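Local atomic coordinates of elastinolytic metalloprotease (Pseudoalteromonas sp. CF6-2, PDB entry 6IK4), a protein that probably cleaves peptide bonds as a zinc-dependent M23-family metalloendopeptidase, with elastin and bacterial peptidoglycan as its likely targets. Residues 30-35 with 118-123; 75-80 with 95-100. All coordinates share one frame; numbering follows the deposited sequence.

Contact 1 (30-35 with 118-123); sequences YSSLDF and HVHFTL. With ZN (zinc ion), chain B.
D34 OD1 and H120 ND1 grip the zinc ion, each at 2.0 Å, with H21 as a third protein ligand. In H120, CG is anti to the backbone N (chi1 170°), which swings the ring out from the strand and brings ND1 to the metal. The carboxylate and imidazole planes stand 51° apart. H120 NE2 is hydrogen-bonded to N23 OD1, so zinc on one nitrogen and N23 on the other set the ring's rotation. The H118 ring meets D34 obliquely, its CD2 3.5 Å from D34 CB. The pair H118 and H120, with V119 between them, forms the H-x-H motif of M23 peptidases, H118 being the predicted proton donor or acceptor. An alanine at H118 would probably leave D34 and H79 without the ring they pack against and G116 O without its N-H partner. Farther along the same face, S32 OG and T122 OG1 are hydrogen-bonded at 2.8 Å. The backbones join as antiparallel strands, F121 N donating to L33 O at 2.8 Å. On the reverse face F35 and F121 pack obliquely, F35 CE2 lying 3.7 Å from F121 CD2. V119 CG1 comes up to the edge of the F35 ring, near its plane.

Contact 2 (75-80 with 95-100); sequences TNYYHM and TLLGRY
L97 sets one methyl squarely over the ring of Y77. Its CD1 lies 3.7 Å from the centroid of the Y77 ring and 13° off the ring normal, a CH-pi contact in which the two side chains cross at about a right angle. The ring of Y77 is held at its far end as well, for Y77 OH and T75 OG1 are hydrogen-bonded at 2.7 Å and the backbone N of A52 is a further partner of the same hydroxyl. M80 lays its thioether along R99 O and G98: bends at chi2 and again at chi3 carry M80 CE across to G98 C (3.7 Å), where a CB on G98 would lie only 3.4 Å from M80 CE. The same methyl lies 3.3 Å from R99 O, and M80 SD is 4.1 Å from Y100 CA. M80 and Y100 form a non-hydrogen-bonded antiparallel pair, with M80 CA 3.3 Å from R99 O, yet their side chains diverge. In Y100, CG sits between the backbone N and the carbonyl carbon (chi1 61°), which turns the ring away from M80 and lets its hydroxyl bond to the backbone N of N37. H79 likewise leads away from 95-100; its ND1 is hydrogen-bonded to A107 O, and its NE2 to a glycerol probably left from crystallisation. The pairing belongs to the antiparallel sheet of the M23 peptidase fold, in which strand 73-81 is interrupted where H79, a predicted proton donor or acceptor, takes a positive phi and brings its side chain to about 5 Å (nearest atom) from the zinc ion.

Followed from the N terminus, the chain first lays down 30-35, then 75-80, returns to the latter with 95-100 after 14 residues, and only then reaches 118-123. Contact 2 therefore closes a short loop lying wholly within the 82-residue loop that contact 1 closes. The strands 119-125 and 73-81 are neighbours in the same sheet, and probable hydrogen bonds from N76 N to T122 O (2.8 Å) and from Y78 N to H120 O (2.9 Å) join the two contacts. Strand 32-36 is thus tied through 119-125 and 73-81 to 96-100. Where the contacts meet, H118 packs against H79, gathering both predicted catalytic histidines near the metal.

Contact 1 (30-35 with 118-123)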
loop_
_atom_site.group_PDB
_atom_site.type_symbol
_atom_site.label_atom_id
_atom_site.label_comp_id
_atom_site.label_asym_id
_atom_site.label_seq_id
_atom_site.Cartn_x
_atom_site.Cartn_y
_atom_site.Cartn_z
ATOM N N TYR A 30 0.082 2.097 -13.290
ATOM C CA TYR A 30 0.884 2.231 -12.066
ATOM C C TYR A 30 -0.086 2.289 -10.895
ATOM O O TYR A 30 -0.516 3.360 -10.460
ATOM C CB TYR A 30 1.786 3.452 -12.116
ATOM C CG TYR A 30 2.706 3.434 -13.318
ATOM C CD1 TYR A 30 3.084 2.230 -13.911
ATOM C CD2 TYR A 30 3.173 4.620 -13.872
ATOM C CE1 TYR A 30 3.919 2.215 -15.033
ATOM C CE2 TYR A 30 4.002 4.616 -14.981
ATOM C CZ TYR A 30 4.367 3.413 -15.558
ATOM O OH TYR A 30 5.182 3.436 -16.668
ATOM N N SER A 31 -0.404 1.111 -10.376
ATOM C CA SER A 31 -1.461 0.894 -9.397
ATOM C C SER A 31 -0.961 0.749 -7.967
ATOM O O SER A 31 -1.783 0.683 -7.047
ATOM C CB SER A 31 -2.206 -0.384 -9.748
ATOM O OG SER A 31 -1.321 -1.480 -9.608
ATOM N N SER A 32 0.348 0.644 -7.762
ATOM C CA SER A 32 0.885 0.143 -6.510
ATOM C C SER A 32 1.980 1.056 -5.965
ATOM O O SER A 32 2.662 1.759 -6.716
ATOM C CB SER A 32 1.453 -1.276 -6.694
ATOM O OG SER A 32 0.474 -2.163 -7.222
ATOM N N LEU A 33 2.146 1.012 -4.642
ATOM C CA LEU A 33 3.202 1.711 -3.920
ATOM C C LEU A 33 3.794 0.756 -2.901
ATOM O O LEU A 33 3.074 -0.063 -2.327
ATOM C CB LEU A 33 2.660 2.960 -3.196
ATOM C CG LEU A 33 2.116 4.071 -4.093
ATOM C CD1 LEU A 33 1.178 4.979 -3.297
ATOM C CD2 LEU A 33 3.268 4.885 -4.698
ATOM N N ASP A 34 5.105 0.854 -2.676
ATOM C CA ASP A 34 5.764 0.102 -1.613
ATOM C C ASP A 34 5.997 1.035 -0.425
ATOM O O ASP A 34 6.675 2.056 -0.563
ATOM C CB ASP A 34 7.084 -0.497 -2.107
ATOM C CG ASP A 34 6.873 -1.513 -3.212
ATOM O OD1 ASP A 34 5.768 -2.073 -3.284
ATOM O OD2 ASP A 34 7.806 -1.763 -4.000
ATOM N N PHE A 35 5.406 0.698 0.727
ATOM C CA PHE A 35 5.511 1.491 1.951
ATOM C C PHE A 35 6.370 0.770 2.983
ATOM O O PHE A 35 6.239 -0.444 3.162
ATOM C CB PHE A 35 4.145 1.724 2.606
ATOM C CG PHE A 35 3.185 2.551 1.802
ATOM C CD1 PHE A 35 3.584 3.731 1.195
ATOM C CD2 PHE A 35 1.870 2.149 1.676
ATOM C CE1 PHE A 35 2.688 4.500 0.486
ATOM C CE2 PHE A 35 0.963 2.899 0.955
ATOM C CZ PHE A 35 1.364 4.080 0.362
ATOM N N HIS A 118 8.618 -4.499 3.464
ATOM C CA HIS A 118 7.705 -3.430 3.085
ATOM C C HIS A 118 6.360 -4.078 2.784
ATOM O O HIS A 118 6.265 -5.296 2.624
ATOM C CB HIS A 118 8.209 -2.656 1.866
ATOM C CG HIS A 118 8.201 -3.460 0.600
ATOM N ND1 HIS A 118 9.205 -4.349 0.277
ATOM C CD2 HIS A 118 7.319 -3.501 -0.425
ATOM C CE1 HIS A 118 8.941 -4.902 -0.894
ATOM N NE2 HIS A 118 7.800 -4.406 -1.340
ATOM N N VAL A 119 5.321 -3.258 2.684
ATOM C CA VAL A 119 4.041 -3.723 2.143
ATOM C C VAL A 119 3.899 -3.196 0.720
ATOM O O VAL A 119 4.181 -2.023 0.450
ATOM C CB VAL A 119 2.854 -3.292 3.025
ATOM C CG1 VAL A 119 2.828 -1.776 3.233
ATOM C CG2 VAL A 119 1.530 -3.767 2.398
ATOM N N HIS A 120 3.530 -4.086 -0.198
ATOM C CA HIS A 120 3.186 -3.742 -1.569
ATOM C C HIS A 120 1.694 -3.440 -1.571
ATOM O O HIS A 120 0.880 -4.345 -1.381
ATOM C CB HIS A 120 3.546 -4.911 -2.493
ATOM C CG HIS A 120 3.039 -4.790 -3.900
ATOM N ND1 HIS A 120 3.706 -4.084 -4.876
ATOM C CD2 HIS A 120 1.965 -5.348 -4.509
ATOM C CE1 HIS A 120 3.053 -4.192 -6.021
ATOM N NE2 HIS A 120 1.991 -4.953 -5.825
ATOM N N PHE A 121 1.346 -2.172 -1.760
ATOM C CA PHE A 121 -0.018 -1.658 -1.618
ATOM C C PHE A 121 -0.595 -1.349 -2.997
ATOM O O PHE A 121 0.016 -0.598 -3.757
ATOM C CB PHE A 121 0.032 -0.404 -0.740
ATOM C CG PHE A 121 -1.270 0.343 -0.607
ATOM C CD1 PHE A 121 -2.198 -0.014 0.360
ATOM C CD2 PHE A 121 -1.520 1.461 -1.392
ATOM C CE1 PHE A 121 -3.385 0.703 0.510
ATOM C CE2 PHE A 121 -2.704 2.177 -1.254
ATOM C CZ PHE A 121 -3.630 1.799 -0.299
ATOM N N THR A 122 -1.784 -1.887 -3.311
ATOM C CA THR A 122 -2.345 -1.805 -4.661
ATOM C C THR A 122 -3.793 -1.335 -4.612
ATOM O O THR A 122 -4.566 -1.807 -3.775
ATOM C CB THR A 122 -2.296 -3.176 -5.378
ATOM O OG1 THR A 122 -0.951 -3.673 -5.393
ATOM C CG2 THR A 122 -2.879 -3.104 -6.835
ATOM N N LEU A 123 -4.157 -0.429 -5.526
ATOM C CA LEU A 123 -5.538 0.023 -5.698
ATOM C C LEU A 123 -6.203 -0.748 -6.834
ATOM O O LEU A 123 -5.637 -0.868 -7.930
ATOM C CB LEU A 123 -5.595 1.524 -6.000
ATOM C CG LEU A 123 -7.003 2.111 -6.205
ATOM C CD1 LEU A 123 -7.813 2.060 -4.898
ATOM C CD2 LEU A 123 -6.948 3.552 -6.747
HETATM ZN ZN ZN B . 5.513 -3.129 -4.995
#

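Contact 2 (75-80 with 95-100)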
loop_
_atom_site.group_PDB
_atom_site.type_symbol
_atom_site.label_atom_id
_atom_site.label_comp_id
_atom_site.label_asym_id
_atom_site.label_seq_id
_atom_site.Cartn_x
_atom_site.Cartn_y
_atom_site.Cartn_z
ATOM N N THR A 75 -8.312 -2.102 -1.792
ATOM C CA THR A 75 -6.870 -2.017 -1.632
ATOM C C THR A 75 -6.336 -3.403 -1.300
ATOM O O THR A 75 -6.935 -4.143 -0.513
ATOM C CB THR A 75 -6.479 -0.995 -0.557
ATOM O OG1 THR A 75 -7.235 -1.216 0.646
ATOM C CG2 THR A 75 -6.751 0.420 -1.075
ATOM N N ASN A 76 -5.213 -3.747 -1.917
ATOM C CA ASN A 76 -4.576 -5.037 -1.723
ATOM C C ASN A 76 -3.249 -4.809 -1.018
ATOM O O ASN A 76 -2.579 -3.805 -1.267
ATOM C CB ASN A 76 -4.374 -5.739 -3.065
ATOM C CG ASN A 76 -4.207 -7.235 -2.920
ATOM O OD1 ASN A 76 -5.185 -7.980 -2.949
ATOM N ND2 ASN A 76 -2.959 -7.686 -2.749
ATOM N N TYR A 77 -2.897 -5.729 -0.111
ATOM C CA TYR A 77 -1.721 -5.622 0.748
ATOM C C TYR A 77 -0.929 -6.912 0.601
ATOM O O TYR A 77 -1.396 -7.967 1.038
ATOM C CB TYR A 77 -2.122 -5.411 2.218
ATOM C CG TYR A 77 -3.076 -4.246 2.417
ATOM C CD1 TYR A 77 -4.435 -4.362 2.094
ATOM C CD2 TYR A 77 -2.620 -3.028 2.910
ATOM C CE1 TYR A 77 -5.307 -3.287 2.253
ATOM C CE2 TYR A 77 -3.485 -1.953 3.078
ATOM C CZ TYR A 77 -4.820 -2.078 2.735
ATOM O OH TYR A 77 -5.680 -1.002 2.895
ATOM N N TYR A 78 0.278 -6.827 0.038
ATOM C CA TYR A 78 1.098 -7.999 -0.233
ATOM C C TYR A 78 2.435 -7.878 0.506
ATOM O O TYR A 78 2.841 -6.787 0.919
ATOM C CB TYR A 78 1.306 -8.190 -1.756
ATOM C CG TYR A 78 2.009 -9.487 -2.104
ATOM C CD1 TYR A 78 1.411 -10.714 -1.838
ATOM C CD2 TYR A 78 3.280 -9.488 -2.662
ATOM C CE1 TYR A 78 2.061 -11.917 -2.135
ATOM C CE2 TYR A 78 3.933 -10.682 -2.964
ATOM C CZ TYR A 78 3.318 -11.890 -2.692
ATOM O OH TYR A 78 3.972 -13.081 -2.987
ATOM N N HIS A 79 3.087 -9.036 0.707
ATOM C CA HIS A 79 4.271 -9.198 1.573
ATOM C C HIS A 79 3.907 -9.143 3.060
ATOM O O HIS A 79 4.672 -8.616 3.867
ATOM C CB HIS A 79 5.372 -8.167 1.286
ATOM C CG HIS A 79 5.802 -8.087 -0.143
ATOM N ND1 HIS A 79 6.199 -9.189 -0.870
ATOM C CD2 HIS A 79 5.947 -7.018 -0.965
ATOM C CE1 HIS A 79 6.552 -8.803 -2.086
ATOM N NE2 HIS A 79 6.405 -7.492 -2.170
ATOM N N MET A 80 2.762 -9.719 3.434
ATOM C CA MET A 80 2.225 -9.593 4.783
ATOM C C MET A 80 2.560 -10.810 5.643
ATOM O O MET A 80 2.943 -11.876 5.150
ATOM C CB MET A 80 0.696 -9.416 4.739
ATOM C CG MET A 80 0.214 -8.190 3.961
ATOM S SD MET A 80 0.732 -6.681 4.797
ATOM C CE MET A 80 -0.259 -6.708 6.288
ATOM N N THR A 95 -8.225 -0.500 10.913
ATOM C CA THR A 95 -8.102 -1.825 11.512
ATOM C C THR A 95 -6.738 -2.441 11.211
ATOM O O THR A 95 -6.273 -2.416 10.067
ATOM C CB THR A 95 -9.209 -2.734 10.975
ATOM O OG1 THR A 95 -10.487 -2.194 11.337
ATOM C CG2 THR A 95 -9.074 -4.131 11.542
ATOM N N LEU A 96 -6.096 -2.994 12.240
ATOM C CA LEU A 96 -4.813 -3.686 12.069
ATOM C C LEU A 96 -5.016 -4.978 11.280
ATOM O O LEU A 96 -5.607 -5.932 11.793
ATOM C CB LEU A 96 -4.198 -3.987 13.435
ATOM C CG LEU A 96 -3.922 -2.756 14.295
ATOM C CD1 LEU A 96 -3.276 -3.161 15.619
ATOM C CD2 LEU A 96 -3.034 -1.762 13.541
ATOM N N LEU A 97 -4.496 -5.034 10.043
ATOM C CA LEU A 97 -4.699 -6.203 9.186
ATOM C C LEU A 97 -3.676 -7.304 9.446
ATOM O O LEU A 97 -3.958 -8.485 9.208
ATOM C CB LEU A 97 -4.620 -5.784 7.707
ATOM C CG LEU A 97 -5.726 -4.832 7.231
ATOM C CD1 LEU A 97 -5.476 -4.347 5.790
ATOM C CD2 LEU A 97 -7.099 -5.520 7.348
ATOM N N GLY A 98 -2.495 -6.931 9.902
ATOM C CA GLY A 98 -1.351 -7.816 9.940
ATOM C C GLY A 98 -0.103 -6.957 9.963
ATOM O O GLY A 98 -0.171 -5.730 10.015
ATOM N N ARG A 99 1.042 -7.624 9.946
ATOM C CA ARG A 99 2.320 -6.933 9.786
ATOM C C ARG A 99 2.807 -7.124 8.358
ATOM O O ARG A 99 2.418 -8.079 7.686
ATOM C CB ARG A 99 3.377 -7.472 10.763
ATOM C CG ARG A 99 3.074 -7.211 12.222
ATOM C CD ARG A 99 4.025 -7.970 13.156
ATOM N NE ARG A 99 5.434 -7.660 12.915
ATOM C CZ ARG A 99 6.451 -8.265 13.536
ATOM N NH1 ARG A 99 6.220 -9.211 14.443
ATOM N NH2 ARG A 99 7.703 -7.919 13.259
ATOM N N TYR A 100 3.666 -6.222 7.877
ATOM C CA TYR A 100 4.400 -6.623 6.688
ATOM C C TYR A 100 5.572 -7.469 7.151
ATOM O O TYR A 100 6.104 -7.266 8.244
ATOM C CB TYR A 100 4.828 -5.457 5.780
ATOM C CG TYR A 100 5.748 -4.350 6.261
ATOM C CD1 TYR A 100 7.118 -4.554 6.431
ATOM C CD2 TYR A 100 5.257 -3.056 6.416
ATOM C CE1 TYR A 100 7.956 -3.508 6.825
ATOM C CE2 TYR A 100 6.080 -2.013 6.794
ATOM C CZ TYR A 100 7.425 -2.241 6.991
ATOM O OH TYR A 100 8.229 -1.189 7.373
#